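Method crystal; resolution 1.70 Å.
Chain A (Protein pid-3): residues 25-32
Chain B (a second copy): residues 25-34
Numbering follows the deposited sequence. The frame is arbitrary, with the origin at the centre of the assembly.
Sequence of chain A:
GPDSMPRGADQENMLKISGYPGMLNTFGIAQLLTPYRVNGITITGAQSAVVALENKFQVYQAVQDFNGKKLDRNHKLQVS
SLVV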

# COMPACT_ATOMS: atom_id res chain seq x y z
N ASN A 25 -3.71 8.99 -9.06
CA ASN A 25 -4.67 9.78 -8.29
C ASN A 25 -4.25 9.77 -6.82
O ASN A 25 -3.20 9.24 -6.46
CB ASN A 25 -6.10 9.26 -8.49
CG ASN A 25 -6.31 7.81 -8.04
OD1 ASN A 25 -5.54 7.24 -7.28
ND2 ASN A 25 -7.40 7.23 -8.52
N THR A 26 -5.06 10.37 -5.94
CA THR A 26 -4.60 10.46 -4.55
C THR A 26 -4.51 9.09 -3.89
O THR A 26 -3.64 8.87 -3.06
CB THR A 26 -5.51 11.38 -3.72
OG1 THR A 26 -6.86 10.93 -3.79
CG2 THR A 26 -5.41 12.82 -4.21
N PHE A 27 -5.38 8.14 -4.27
CA PHE A 27 -5.20 6.83 -3.69
C PHE A 27 -3.89 6.19 -4.12
O PHE A 27 -3.23 5.50 -3.32
CB PHE A 27 -6.35 5.94 -4.10
CG PHE A 27 -7.66 6.32 -3.51
CD1 PHE A 27 -7.87 6.29 -2.13
CD2 PHE A 27 -8.71 6.63 -4.33
CE1 PHE A 27 -9.13 6.57 -1.61
CE2 PHE A 27 -9.96 6.92 -3.81
CZ PHE A 27 -10.17 6.90 -2.46
N GLY A 28 -3.48 6.42 -5.36
CA GLY A 28 -2.21 5.87 -5.81
C GLY A 28 -1.02 6.48 -5.10
O GLY A 28 -0.03 5.79 -4.84
N ILE A 29 -1.09 7.77 -4.77
CA ILE A 29 -0.01 8.42 -4.01
C ILE A 29 0.05 7.82 -2.62
O ILE A 29 1.13 7.50 -2.12
CB ILE A 29 -0.25 9.94 -3.98
CG1 ILE A 29 -0.17 10.51 -5.40
CG2 ILE A 29 0.79 10.64 -3.09
CD1 ILE A 29 -0.79 11.90 -5.56
N ALA A 30 -1.11 7.58 -2.01
CA ALA A 30 -1.12 6.92 -0.71
C ALA A 30 -0.52 5.52 -0.80
O ALA A 30 0.17 5.07 0.12
CB ALA A 30 -2.54 6.87 -0.17
N GLN A 31 -0.76 4.82 -1.91
CA GLN A 31 -0.18 3.50 -2.07
C GLN A 31 1.33 3.55 -2.10
O GLN A 31 1.98 2.58 -1.66
CB GLN A 31 -0.78 2.87 -3.34
CG GLN A 31 -2.17 2.33 -3.13
CD GLN A 31 -2.84 1.90 -4.42
OE1 GLN A 31 -2.50 2.40 -5.49
NE2 GLN A 31 -3.72 0.90 -4.34
N LEU A 32 1.92 4.64 -2.58
CA LEU A 32 3.38 4.76 -2.58
C LEU A 32 3.95 4.78 -1.18
O LEU A 32 5.12 4.42 -0.97
CB LEU A 32 3.83 6.04 -3.26
CG LEU A 32 3.48 6.25 -4.71
CD1 LEU A 32 3.83 7.68 -5.04
CD2 LEU A 32 4.18 5.26 -5.57
N ASN B 25 -8.62 4.21 7.51
CA ASN B 25 -9.38 5.20 6.76
C ASN B 25 -9.33 4.80 5.28
O ASN B 25 -8.75 3.78 4.90
CB ASN B 25 -8.86 6.63 6.96
CG ASN B 25 -7.41 6.79 6.57
OD1 ASN B 25 -6.88 6.03 5.76
ND2 ASN B 25 -6.78 7.87 7.06
N THR B 26 -9.94 5.62 4.43
CA THR B 26 -10.03 5.22 3.03
C THR B 26 -8.65 5.06 2.40
O THR B 26 -8.43 4.16 1.59
CB THR B 26 -10.89 6.18 2.23
OG1 THR B 26 -10.33 7.49 2.26
CG2 THR B 26 -12.28 6.22 2.80
N PHE B 27 -7.70 5.94 2.75
CA PHE B 27 -6.38 5.77 2.18
C PHE B 27 -5.75 4.46 2.63
O PHE B 27 -5.06 3.80 1.86
CB PHE B 27 -5.51 6.94 2.61
CG PHE B 27 -5.88 8.24 1.95
CD1 PHE B 27 -5.75 8.39 0.60
CD2 PHE B 27 -6.32 9.29 2.69
CE1 PHE B 27 -6.03 9.60 -0.01
CE2 PHE B 27 -6.62 10.51 2.08
CZ PHE B 27 -6.47 10.65 0.74
N GLY B 28 -6.00 4.07 3.88
CA GLY B 28 -5.43 2.82 4.37
C GLY B 28 -6.01 1.61 3.67
O GLY B 28 -5.29 0.63 3.44
N ILE B 29 -7.30 1.65 3.34
CA ILE B 29 -7.93 0.59 2.56
C ILE B 29 -7.30 0.53 1.18
O ILE B 29 -6.96 -0.55 0.68
CB ILE B 29 -9.45 0.81 2.51
CG1 ILE B 29 -10.06 0.70 3.91
CG2 ILE B 29 -10.11 -0.18 1.54
CD1 ILE B 29 -11.46 1.22 4.00
N ALA B 30 -7.06 1.68 0.56
CA ALA B 30 -6.37 1.68 -0.73
C ALA B 30 -4.98 1.07 -0.62
O ALA B 30 -4.52 0.38 -1.54
CB ALA B 30 -6.31 3.10 -1.29
N GLN B 31 -4.27 1.35 0.49
CA GLN B 31 -2.94 0.79 0.69
C GLN B 31 -2.98 -0.74 0.76
O GLN B 31 -2.04 -1.41 0.30
CB GLN B 31 -2.29 1.40 1.94
CG GLN B 31 -1.95 2.91 1.78
CD GLN B 31 -1.44 3.52 3.07
OE1 GLN B 31 -2.00 3.27 4.14
NE2 GLN B 31 -0.45 4.41 2.97
N LEU B 32 -4.04 -1.32 1.32
CA LEU B 32 -4.18 -2.78 1.34
C LEU B 32 -4.20 -3.37 -0.07
O LEU B 32 -3.80 -4.53 -0.27
CB LEU B 32 -5.46 -3.19 2.07
CG LEU B 32 -5.62 -2.87 3.56
CD1 LEU B 32 -7.04 -3.25 4.00
CD2 LEU B 32 -4.55 -3.60 4.31
N LEU B 33 -4.67 -2.60 -1.04
CA LEU B 33 -4.88 -3.06 -2.41
C LEU B 33 -3.76 -2.70 -3.36
O LEU B 33 -3.90 -2.92 -4.57
CB LEU B 33 -6.20 -2.49 -2.94
CG LEU B 33 -7.43 -2.95 -2.17
CD1 LEU B 33 -8.67 -2.12 -2.53
CD2 LEU B 33 -7.77 -4.44 -2.44
N THR B 34 -2.66 -2.13 -2.85
CA THR B 34 -1.48 -1.90 -3.67
C THR B 34 -1.12 -3.16 -4.43
O THR B 34 -1.04 -4.24 -3.82
CB THR B 34 -0.30 -1.49 -2.79
OG1 THR B 34 -0.70 -0.34 -2.05
CG2 THR B 34 0.93 -1.15 -3.63

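Two copies of one helix of Protein pid-3 pack across each other, their axes 8.4 Å apart at closest approach and their N-to-C directions 67° apart, burying 460 Å² in total. Two reciprocal hydrogen bonds tie the pair. NE2 of Q31(A) donates to the backbone O of A30(B) at 3.0 Å, with an N-H...O angle of 162°, and NE2 of Q31(B) donates to O of A30(A), also at 3.0 Å, with an angle of 160°. Both bonds have ordinary length and are close to straight. The CA-to-CB bonds of both glutamines point sideways, but chi1 near m and chi2 near t extend the side chains so that their amide ends come nearer to the partner helix. An amide NH2 has two hydrogens to give, and each NE2 has a further partner: that of Q31(B) elsewhere in the structure, that of Q31(A) in a residue adjoining one of the stretches. O of A30(B) also accepts from N of L33(B) at 3.0 Å, so this carbonyl serves its own chain and the other copy at once.

Beside these bonds lies an apolar patch. A30 points its CB toward the partner in both chains, and this small methyl lets the phenyl ring of the other copy come close: CD1 of F27(A) lies 3.6 Å from CB of A30(B), and CD1 of F27(B) the same distance from CB of A30(A). The two F27 rings, both in the m rotamer, meet obliquely, with centroids 5.8 Å apart, planes at 58° and their CD1 atoms 4.0 Å apart. Each ring also reaches the first helical turn of the other copy, CE1 of F27(B) lying 3.9 Å from O of T26(A); that carbonyl is already satisfied by N of A30(A) at 3.0 Å.

The N-terminal end of each helix is capped within its own chain, while ND2 of each N25 is hydrogen-bonded elsewhere in the structure. N25, in rotamer p, caps its own helix: OD1 of N25(A) accepts from N of G28(A) at 2.9 Å, and OD1 of N25(B) from N of G28(B) at the same distance. G28 itself lies away from the contact. Just past the C-terminal end of the chain B helix, OG1 of T34(B) donates to O of Q31(B) at 2.9 Å, and the same OG1 sits 3.2 Å from CG of Q31(A), packing against the aliphatic part of that glutamine. Q31(A), which also touches A30(B), Q31(B) and L33(B), is the most covered residue of the contact, with 90 Å² buried.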